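Local coordinates for protein proteolytically activated form of PPO4 Tyrosinase (Agaricus bisporus var. bisporus H97, PDB 4OUA) that uses a pair of copper ions to hydroxylate monophenols and oxidise the resulting o-diphenols to o-quinones, the first step of melanin synthesis, at residues Pro8-Ile18 and Glu124-Asp132. Sequence-based numbering, arbitrary orientation.
Sequences PTGGVKNRLDI and EDLRQPYWD
Arg127 reaches out of the 124-132 segment into the loop Pro8-Val12 and onto Lys13 of strand 13-14, and the two segments run on side by side to a single parallel beta bridge, Asp17 with Tyr130. This lashes the N-terminal segment to the central domain of tyrosinase, at the chain that follows helix 116-125. Arg127 CB lies 3.7 Å from Arg15 CG. CG follows, close to Asn14 O and Lys13 CB; the bend at chi2 (-68°) then turns the chain so that CD and NE pass Pro8 CG. NE donates to Asn348 O. The guanidinium is sandwiched: Lys13 CB sits over the centre of one face, 3.7 Å from CZ, while Pro8 CG lies over the opposite face toward the rim. NH1 is gripped twice within its own segment, by Glu124 O and Leu126 O, both in the guanidinium plane, and NH2 makes weak bonds to Thr9 O and, at the edge, Gly11 O. With a leucine here, the carbonyls of Thr9, Gly11, Glu124 and Leu126 would probably lose the guanidinium that ties them together, and the loop drift from the 124-132 segment. Lys13 bends at chi2 and chi4, bringing NZ to Gly10 O and into a longer salt bridge with Asp125 OD1 (3.5 Å). Arg15 lays CB, CG and CD against Gln128 O, and its guanidinium goes on to Glu98 of helix 86-109. At the bridge, Tyr130 N donates to Leu16 O (3.0 Å) and Ile18 N to Tyr130 O (3.1 Å). The Tyr130 ring has Arg15 O at its edge, and Asp17 CA makes a CH-pi contact over one face, 3.8 Å from the centroid. Asp17, the N-cap of helix 18-21, places OD1 on Val19 N, while its OD2 rests 3.3 Å from Tyr130 CE1.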
# COMPACT_ATOMS: atom_id res chain seq x y z
N PRO A 8 10.16 6.92 7.00
CA PRO A 8 10.01 7.04 8.46
C PRO A 8 11.35 7.26 9.16
O PRO A 8 12.38 7.35 8.50
CB PRO A 8 9.40 5.69 8.86
CG PRO A 8 9.87 4.75 7.80
CD PRO A 8 9.90 5.55 6.53
N THR A 9 11.31 7.34 10.48
CA THR A 9 12.52 7.56 11.26
C THR A 9 12.68 6.49 12.33
O THR A 9 11.75 5.74 12.61
CB THR A 9 12.52 8.95 11.94
OG1 THR A 9 13.81 9.21 12.51
CG2 THR A 9 11.46 9.00 13.03
N GLY A 10 13.87 6.42 12.93
CA GLY A 10 14.13 5.48 14.00
C GLY A 10 14.84 4.22 13.56
O GLY A 10 14.65 3.15 14.15
N GLY A 11 15.65 4.33 12.51
CA GLY A 11 16.40 3.19 12.00
C GLY A 11 15.55 2.28 11.14
O GLY A 11 14.42 2.60 10.80
N VAL A 12 16.11 1.12 10.79
CA VAL A 12 15.40 0.16 9.95
C VAL A 12 14.56 -0.80 10.78
O VAL A 12 15.09 -1.71 11.43
CB VAL A 12 16.37 -0.65 9.07
CG1 VAL A 12 15.62 -1.75 8.34
CG2 VAL A 12 17.08 0.26 8.09
N LYS A 13 13.25 -0.60 10.76
CA LYS A 13 12.32 -1.48 11.47
C LYS A 13 11.47 -2.29 10.50
O LYS A 13 11.36 -1.94 9.32
CB LYS A 13 11.42 -0.67 12.41
CG LYS A 13 12.16 -0.04 13.58
CD LYS A 13 12.91 -1.09 14.38
CE LYS A 13 13.59 -0.47 15.59
NZ LYS A 13 14.50 0.65 15.20
N ASN A 14 10.88 -3.37 10.99
CA ASN A 14 10.10 -4.26 10.14
C ASN A 14 8.63 -3.87 10.03
O ASN A 14 8.02 -3.41 11.00
CB ASN A 14 10.19 -5.70 10.66
CG ASN A 14 11.50 -6.36 10.31
OD1 ASN A 14 12.20 -5.94 9.39
ND2 ASN A 14 11.86 -7.40 11.05
N ARG A 15 8.08 -4.04 8.84
CA ARG A 15 6.65 -3.97 8.64
C ARG A 15 6.05 -5.31 9.03
O ARG A 15 6.31 -6.32 8.37
CB ARG A 15 6.31 -3.61 7.20
CG ARG A 15 6.86 -2.26 6.76
CD ARG A 15 6.57 -2.00 5.29
NE ARG A 15 6.99 -0.65 4.89
CZ ARG A 15 6.93 -0.19 3.65
NH1 ARG A 15 6.48 -0.97 2.67
NH2 ARG A 15 7.33 1.04 3.38
N LEU A 16 5.28 -5.33 10.10
CA LEU A 16 4.77 -6.59 10.65
C LEU A 16 3.59 -7.13 9.85
O LEU A 16 2.89 -6.39 9.16
CB LEU A 16 4.37 -6.41 12.11
CG LEU A 16 5.46 -5.90 13.06
CD1 LEU A 16 4.94 -5.86 14.49
CD2 LEU A 16 6.70 -6.76 12.95
N ASP A 17 3.38 -8.44 9.95
CA ASP A 17 2.18 -9.07 9.42
C ASP A 17 0.98 -8.58 10.23
O ASP A 17 1.01 -8.59 11.46
CB ASP A 17 2.29 -10.59 9.48
CG ASP A 17 1.14 -11.30 8.79
OD1 ASP A 17 0.01 -11.26 9.33
OD2 ASP A 17 1.36 -11.89 7.72
N ILE A 18 -0.07 -8.14 9.54
CA ILE A 18 -1.23 -7.55 10.20
C ILE A 18 -1.83 -8.49 11.25
O ILE A 18 -2.43 -8.03 12.23
CB ILE A 18 -2.32 -7.17 9.18
CG1 ILE A 18 -3.38 -6.27 9.84
CG2 ILE A 18 -2.96 -8.41 8.58
CD1 ILE A 18 -2.82 -5.00 10.43
N GLU A 124 8.35 5.39 16.95
CA GLU A 124 9.61 5.34 16.21
C GLU A 124 9.75 4.03 15.44
O GLU A 124 10.32 4.01 14.34
CB GLU A 124 10.79 5.53 17.16
CG GLU A 124 10.89 6.92 17.75
CD GLU A 124 11.29 7.96 16.73
OE1 GLU A 124 12.01 7.61 15.77
OE2 GLU A 124 10.88 9.13 16.88
N ASP A 125 9.24 2.95 16.01
CA ASP A 125 9.32 1.64 15.38
C ASP A 125 8.13 1.37 14.47
O ASP A 125 8.11 0.38 13.74
CB ASP A 125 9.42 0.53 16.44
CG ASP A 125 10.63 0.68 17.34
OD1 ASP A 125 11.60 1.36 16.93
OD2 ASP A 125 10.61 0.12 18.46
N LEU A 126 7.13 2.25 14.53
CA LEU A 126 5.90 2.04 13.78
C LEU A 126 6.13 2.03 12.27
O LEU A 126 6.74 2.94 11.71
CB LEU A 126 4.87 3.12 14.13
CG LEU A 126 3.52 2.97 13.44
CD1 LEU A 126 2.91 1.61 13.75
CD2 LEU A 126 2.58 4.09 13.84
N ARG A 127 5.63 0.98 11.62
CA ARG A 127 5.73 0.83 10.18
C ARG A 127 4.42 0.30 9.62
O ARG A 127 3.61 -0.26 10.36
CB ARG A 127 6.88 -0.10 9.80
CG ARG A 127 8.25 0.35 10.27
CD ARG A 127 8.71 1.59 9.53
NE ARG A 127 10.11 1.92 9.83
CZ ARG A 127 10.50 2.60 10.90
NH1 ARG A 127 9.61 3.04 11.77
NH2 ARG A 127 11.79 2.85 11.09
N GLN A 128 4.20 0.47 8.32
CA GLN A 128 2.97 0.01 7.69
C GLN A 128 2.91 -1.51 7.61
O GLN A 128 3.69 -2.13 6.88
CB GLN A 128 2.82 0.62 6.30
CG GLN A 128 1.59 0.14 5.54
CD GLN A 128 0.29 0.45 6.27
OE1 GLN A 128 -0.56 -0.43 6.44
NE2 GLN A 128 0.13 1.69 6.70
N PRO A 129 1.97 -2.12 8.35
CA PRO A 129 1.78 -3.58 8.33
C PRO A 129 1.31 -4.07 6.96
O PRO A 129 0.74 -3.29 6.20
CB PRO A 129 0.69 -3.80 9.39
CG PRO A 129 -0.05 -2.51 9.43
CD PRO A 129 0.98 -1.45 9.20
N TYR A 130 1.56 -5.34 6.65
CA TYR A 130 1.19 -5.88 5.35
C TYR A 130 0.13 -6.97 5.49
O TYR A 130 0.08 -7.68 6.49
CB TYR A 130 2.42 -6.43 4.62
CG TYR A 130 3.10 -7.59 5.30
CD1 TYR A 130 2.64 -8.89 5.13
CD2 TYR A 130 4.21 -7.40 6.11
CE1 TYR A 130 3.26 -9.96 5.75
CE2 TYR A 130 4.84 -8.46 6.74
CZ TYR A 130 4.36 -9.74 6.55
OH TYR A 130 4.98 -10.80 7.17
N TRP A 131 -0.70 -7.08 4.46
CA TRP A 131 -1.78 -8.05 4.41
C TRP A 131 -1.36 -9.26 3.57
O TRP A 131 -1.45 -9.23 2.34
CB TRP A 131 -3.04 -7.40 3.85
CG TRP A 131 -4.23 -8.30 3.70
CD1 TRP A 131 -4.44 -9.50 4.32
CD2 TRP A 131 -5.37 -8.07 2.87
NE1 TRP A 131 -5.64 -10.03 3.93
CE2 TRP A 131 -6.23 -9.17 3.03
CE3 TRP A 131 -5.74 -7.05 1.99
CZ2 TRP A 131 -7.44 -9.27 2.36
CZ3 TRP A 131 -6.94 -7.15 1.32
CH2 TRP A 131 -7.78 -8.26 1.51
N ASP A 132 -0.90 -10.31 4.23
CA ASP A 132 -0.42 -11.51 3.54
C ASP A 132 -1.56 -12.26 2.85
O ASP A 132 -2.03 -13.29 3.34
CB ASP A 132 0.30 -12.43 4.53
CG ASP A 132 1.27 -13.38 3.84
OD1 ASP A 132 1.08 -13.66 2.64
OD2 ASP A 132 2.21 -13.84 4.52